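Possible phosphoglycerate mutase GPM2 (PDB 2A6P) acts as a broad-specificity phosphatase that dephosphorylates phosphorylated sugars and can serve as a fructose-1,6-bisphosphatase in gluconeogenesis, with negligible phosphoglycerate mutase activity. Local coordinates at the interface of chains A and B. Numbering follows the deposited sequence. Chains: chain A/B, Possible phosphoglycerate mutase GPM2.

Contact 1: the interface of chains A and B. Residues chain A 194-197; chain B 194-197.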
loop_
_atom_site.group_PDB
_atom_site.type_symbol
_atom_site.label_atom_id
_atom_site.label_comp_id
_atom_site.label_asym_id
_atom_site.label_seq_id
_atom_site.Cartn_x
_atom_site.Cartn_y
_atom_site.Cartn_z
ATOM N N ALA A 194 4.178 4.570 0.688
ATOM C CA ALA A 194 4.092 4.595 2.152
ATOM C C ALA A 194 2.731 4.170 2.723
ATOM O O ALA A 194 2.671 3.405 3.697
ATOM C CB ALA A 194 4.463 5.999 2.670
ATOM N N VAL A 195 1.649 4.677 2.125
ATOM C CA VAL A 195 0.301 4.359 2.572
ATOM C C VAL A 195 -0.604 4.007 1.380
ATOM O O VAL A 195 -0.473 4.574 0.296
ATOM C CB VAL A 195 -0.322 5.557 3.349
ATOM C CG1 VAL A 195 -1.712 5.189 3.865
ATOM C CG2 VAL A 195 0.594 5.970 4.523
ATOM N N LEU A 196 -1.514 3.058 1.590
ATOM C CA LEU A 196 -2.452 2.633 0.557
ATOM C C LEU A 196 -3.778 2.218 1.185
ATOM O O LEU A 196 -3.817 1.683 2.295
ATOM C CB LEU A 196 -1.891 1.451 -0.249
ATOM C CG LEU A 196 -2.746 1.015 -1.456
ATOM C CD1 LEU A 196 -2.782 2.135 -2.486
ATOM C CD2 LEU A 196 -2.190 -0.256 -2.087
ATOM N N GLY A 197 -4.866 2.484 0.479
ATOM C CA GLY A 197 -6.167 2.101 0.981
ATOM C C GLY A 197 -6.595 2.794 2.260
ATOM O O GLY A 197 -7.406 2.246 3.028
ATOM N N ALA B 194 -4.085 -4.515 -0.756
ATOM C CA ALA B 194 -5.259 -3.671 -0.520
ATOM C C ALA B 194 -5.017 -2.493 0.442
ATOM O O ALA B 194 -5.499 -1.379 0.215
ATOM C CB ALA B 194 -6.411 -4.538 -0.013
ATOM N N VAL B 195 -4.275 -2.739 1.517
ATOM C CA VAL B 195 -4.004 -1.687 2.481
ATOM C C VAL B 195 -2.539 -1.738 2.890
ATOM O O VAL B 195 -1.933 -2.816 2.950
ATOM C CB VAL B 195 -4.910 -1.827 3.750
ATOM C CG1 VAL B 195 -4.640 -0.661 4.719
ATOM C CG2 VAL B 195 -6.408 -1.852 3.352
ATOM N N LEU B 196 -1.969 -0.565 3.147
ATOM C CA LEU B 196 -0.573 -0.462 3.567
ATOM C C LEU B 196 -0.410 0.745 4.479
ATOM O O LEU B 196 -1.097 1.752 4.312
ATOM C CB LEU B 196 0.371 -0.312 2.358
ATOM C CG LEU B 196 1.868 -0.331 2.709
ATOM C CD1 LEU B 196 2.236 -1.701 3.246
ATOM C CD2 LEU B 196 2.723 -0.007 1.485
ATOM N N GLY B 197 0.490 0.622 5.449
ATOM C CA GLY B 197 0.756 1.719 6.360
ATOM C C GLY B 197 -0.413 2.132 7.229
ATOM O O GLY B 197 -0.485 3.292 7.659
#

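Contact 2: the interface of chains A and B. Residues chain A 163-166, 190-191; chain B 170, 172-173.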
loop_
_atom_site.group_PDB
_atom_site.type_symbol
_atom_site.label_atom_id
_atom_site.label_comp_id
_atom_site.label_asym_id
_atom_site.label_seq_id
_atom_site.Cartn_x
_atom_site.Cartn_y
_atom_site.Cartn_z
ATOM N N TRP A 163 5.504 5.667 -9.694
ATOM C CA TRP A 163 6.273 6.299 -8.629
ATOM C C TRP A 163 7.310 5.296 -8.131
ATOM O O TRP A 163 8.475 5.647 -7.916
ATOM C CB TRP A 163 5.373 6.719 -7.459
ATOM C CG TRP A 163 6.152 7.296 -6.315
ATOM C CD1 TRP A 163 6.599 6.632 -5.209
ATOM C CD2 TRP A 163 6.625 8.647 -6.191
ATOM N NE1 TRP A 163 7.322 7.483 -4.399
ATOM C CE2 TRP A 163 7.356 8.725 -4.978
ATOM C CE3 TRP A 163 6.509 9.800 -6.987
ATOM C CZ2 TRP A 163 7.962 9.910 -4.541
ATOM C CZ3 TRP A 163 7.113 10.980 -6.552
ATOM C CH2 TRP A 163 7.832 11.021 -5.336
ATOM N N VAL A 164 6.872 4.047 -7.974
ATOM C CA VAL A 164 7.737 2.977 -7.501
ATOM C C VAL A 164 8.539 2.302 -8.615
ATOM O O VAL A 164 9.127 1.246 -8.414
ATOM C CB VAL A 164 6.927 1.916 -6.716
ATOM C CG1 VAL A 164 6.360 2.546 -5.457
ATOM C CG2 VAL A 164 5.816 1.350 -7.571
ATOM N N GLN A 165 8.542 2.930 -9.787
ATOM C CA GLN A 165 9.299 2.479 -10.958
ATOM C C GLN A 165 9.096 1.044 -11.424
ATOM O O GLN A 165 10.051 0.329 -11.716
ATOM C CB GLN A 165 10.781 2.767 -10.711
ATOM C CG GLN A 165 10.977 4.176 -10.162
ATOM C CD GLN A 165 12.416 4.539 -9.885
ATOM O OE1 GLN A 165 13.130 4.994 -10.770
ATOM N NE2 GLN A 165 12.852 4.343 -8.648
ATOM N N LEU A 166 7.839 0.634 -11.508
ATOM C CA LEU A 166 7.492 -0.703 -11.967
ATOM C C LEU A 166 6.767 -0.568 -13.316
ATOM O O LEU A 166 6.297 0.519 -13.660
ATOM C CB LEU A 166 6.558 -1.383 -10.954
ATOM C CG LEU A 166 7.115 -1.784 -9.584
ATOM C CD1 LEU A 166 5.967 -2.125 -8.646
ATOM C CD2 LEU A 166 8.057 -2.976 -9.736
ATOM N N VAL A 190 15.209 5.785 -1.904
ATOM C CA VAL A 190 14.336 5.083 -2.841
ATOM C C VAL A 190 12.882 5.563 -2.832
ATOM O O VAL A 190 12.288 5.742 -1.767
ATOM C CB VAL A 190 14.343 3.557 -2.559
ATOM C CG1 VAL A 190 13.423 2.833 -3.533
ATOM C CG2 VAL A 190 15.758 3.012 -2.661
ATOM N N ARG A 191 12.326 5.782 -4.026
ATOM C CA ARG A 191 10.933 6.201 -4.155
ATOM C C ARG A 191 10.119 5.011 -3.649
ATOM O O ARG A 191 10.317 3.874 -4.081
ATOM C CB ARG A 191 10.608 6.543 -5.617
ATOM C CG ARG A 191 10.575 8.046 -5.866
ATOM C CD ARG A 191 10.958 8.444 -7.280
ATOM N NE ARG A 191 10.197 7.741 -8.310
ATOM C CZ ARG A 191 10.266 8.040 -9.605
ATOM N NH1 ARG A 191 11.055 9.033 -10.015
ATOM N NH2 ARG A 191 9.562 7.345 -10.491
ATOM N N GLU B 170 11.944 -5.772 -4.917
ATOM C CA GLU B 170 10.935 -4.716 -4.815
ATOM C C GLU B 170 10.449 -4.428 -3.387
ATOM O O GLU B 170 9.620 -3.526 -3.183
ATOM C CB GLU B 170 9.723 -5.052 -5.696
ATOM C CG GLU B 170 10.012 -5.297 -7.181
ATOM C CD GLU B 170 10.749 -4.155 -7.867
ATOM O OE1 GLU B 170 10.716 -3.007 -7.377
ATOM O OE2 GLU B 170 11.358 -4.406 -8.926
ATOM N N SER B 172 11.839 -2.916 -1.294
ATOM C CA SER B 172 12.257 -1.546 -0.996
ATOM C C SER B 172 11.178 -0.501 -1.304
ATOM O O SER B 172 11.230 0.629 -0.801
ATOM C CB SER B 172 13.509 -1.195 -1.811
ATOM O OG SER B 172 13.236 -1.203 -3.201
ATOM N N ARG B 173 10.204 -0.889 -2.125
ATOM C CA ARG B 173 9.139 0.015 -2.563
ATOM C C ARG B 173 7.926 0.095 -1.642
ATOM O O ARG B 173 6.968 0.813 -1.948
ATOM C CB ARG B 173 8.664 -0.404 -3.965
ATOM C CG ARG B 173 9.780 -0.545 -5.002
ATOM C CD ARG B 173 10.487 0.784 -5.197
ATOM N NE ARG B 173 11.539 0.709 -6.207
ATOM C CZ ARG B 173 12.069 1.769 -6.803
ATOM N NH1 ARG B 173 11.643 2.986 -6.496
ATOM N NH2 ARG B 173 13.026 1.618 -7.708
HETATM O O HOH W 1 10.837 -0.847 -9.348
#

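Contact 1: the interface of chains A and B
Strand 190-196 of chain A meets strand 190-196 of chain B at their C-terminal ends, where A:Leu196 and B:Leu196 face each other in an antiparallel beta bridge. The protein belongs to the histidine phosphatase superfamily and is a homodimer, and this bridge lies at the two-fold axis relating its subunits. Two main-chain hydrogen bonds close a ring between the leucines: A:Leu196 N donates to B:Leu196 O at 3.0 Å, and B:Leu196 N returns the bond to A:Leu196 O at 3.0 Å. Both N-H groups point nearly straight at their acceptors, but each donor stands above the carbonyl plane, about 38° out of it for the bond from A:Leu196 N, and not on a lone pair; the short strand ends are not strictly antiparallel but cross at an angle.

On one side of the ring the leucine side chains leave both strands and touch through their first carbons, A:Leu196 CB to B:Leu196 CB at 3.9 Å. Beyond this point they diverge. With CG anti to the backbone N (chi1 -174° in both chains), the branched end beyond CB (CG and its two methyls) turns away from its twin and passes alongside the opposite strand; A:Leu196 CG lies 4.0 Å from B:Ala194 O. The valines occupy the other side. One methyl of each, A:Val195 CG1 for instance, rests 3.5 Å from B:Leu196 O, beside a carbonyl already engaged in the bridge, while A:Val195 CA approaches the same B:Leu196 O to 3.4 Å.

Pairing does not extend regularly along the strands. A:Ala194 departs from extended geometry, and A:Gly197 turns into the left-handed helical region, its CA 3.6 Å from B:Ala194 O. The reciprocal approach, B:Gly197 CA to A:Ala194 O, measures 3.7 Å.

Contact 2: the interface of chains A and B
The turn after helix 153-163 of chain A and the start of its strand 190-196 receive B:Arg173, from the end of 3-10 helix 168-173, at the dimer interface of this histidine phosphatase superfamily member. Bent at chi2 (-61°), the arginine carries its guanidinium between A:Val164 and A:Val190. The carbonyl oxygen A:Val164 O sits over one face, 3.3 Å from B:Arg173 NE, and the methyl A:Val190 CG1 packs against the opposite face, 3.7 Å from B:Arg173 CZ. B:Arg173 NH1 donates to A:Arg191 O at 2.9 Å, on a lone pair in the carbonyl plane, although the oxygen is tilted out of the guanidinium plane.

The A:Gln165 side chain crosses the arginine almost perpendicularly, with amide and guanidinium planes 88° apart. Its NE2, as modelled, lies at the guanidinium edge, in plane, facing B:Arg173 NH1 and NH2. Two nitrogen donors so close are implausible; the amide is probably flipped, with its oxygen here, but the placement remains doubtful.

Behind this site, A:Arg191 NE holds A:Trp163 O at 2.7 Å, tying the strand to the helix end, while A:Arg191 CG lies over the rim of one face of the A:Trp163 ring. Beside B:Arg173, B:Glu170 packs its carboxylate carbon CD 3.5 Å from the methyl A:Leu166 CD2. A water joins B:Glu170 OE1 to A:Val164 O and A:Gln165 O, 2.8 Å from A:Gln165 O.

The centres of contact 1 and contact 2 lie about 14 Å apart, measured between the means of their C-alpha atoms, and strand 190-196 of chain A runs through both: its beginning takes part in contact 2 and its end in contact 1. Contact 1 sits on the two-fold axis and is its own twin, whereas contact 2 recurs with the chains exchanged, flanking the central bridge. Their centres are about 16 Å and 23 Å, respectively, from the active-site A:His18, so neither forms the catalytic centre directly; together they probably fix how the subunits of the homodimer are set against each other.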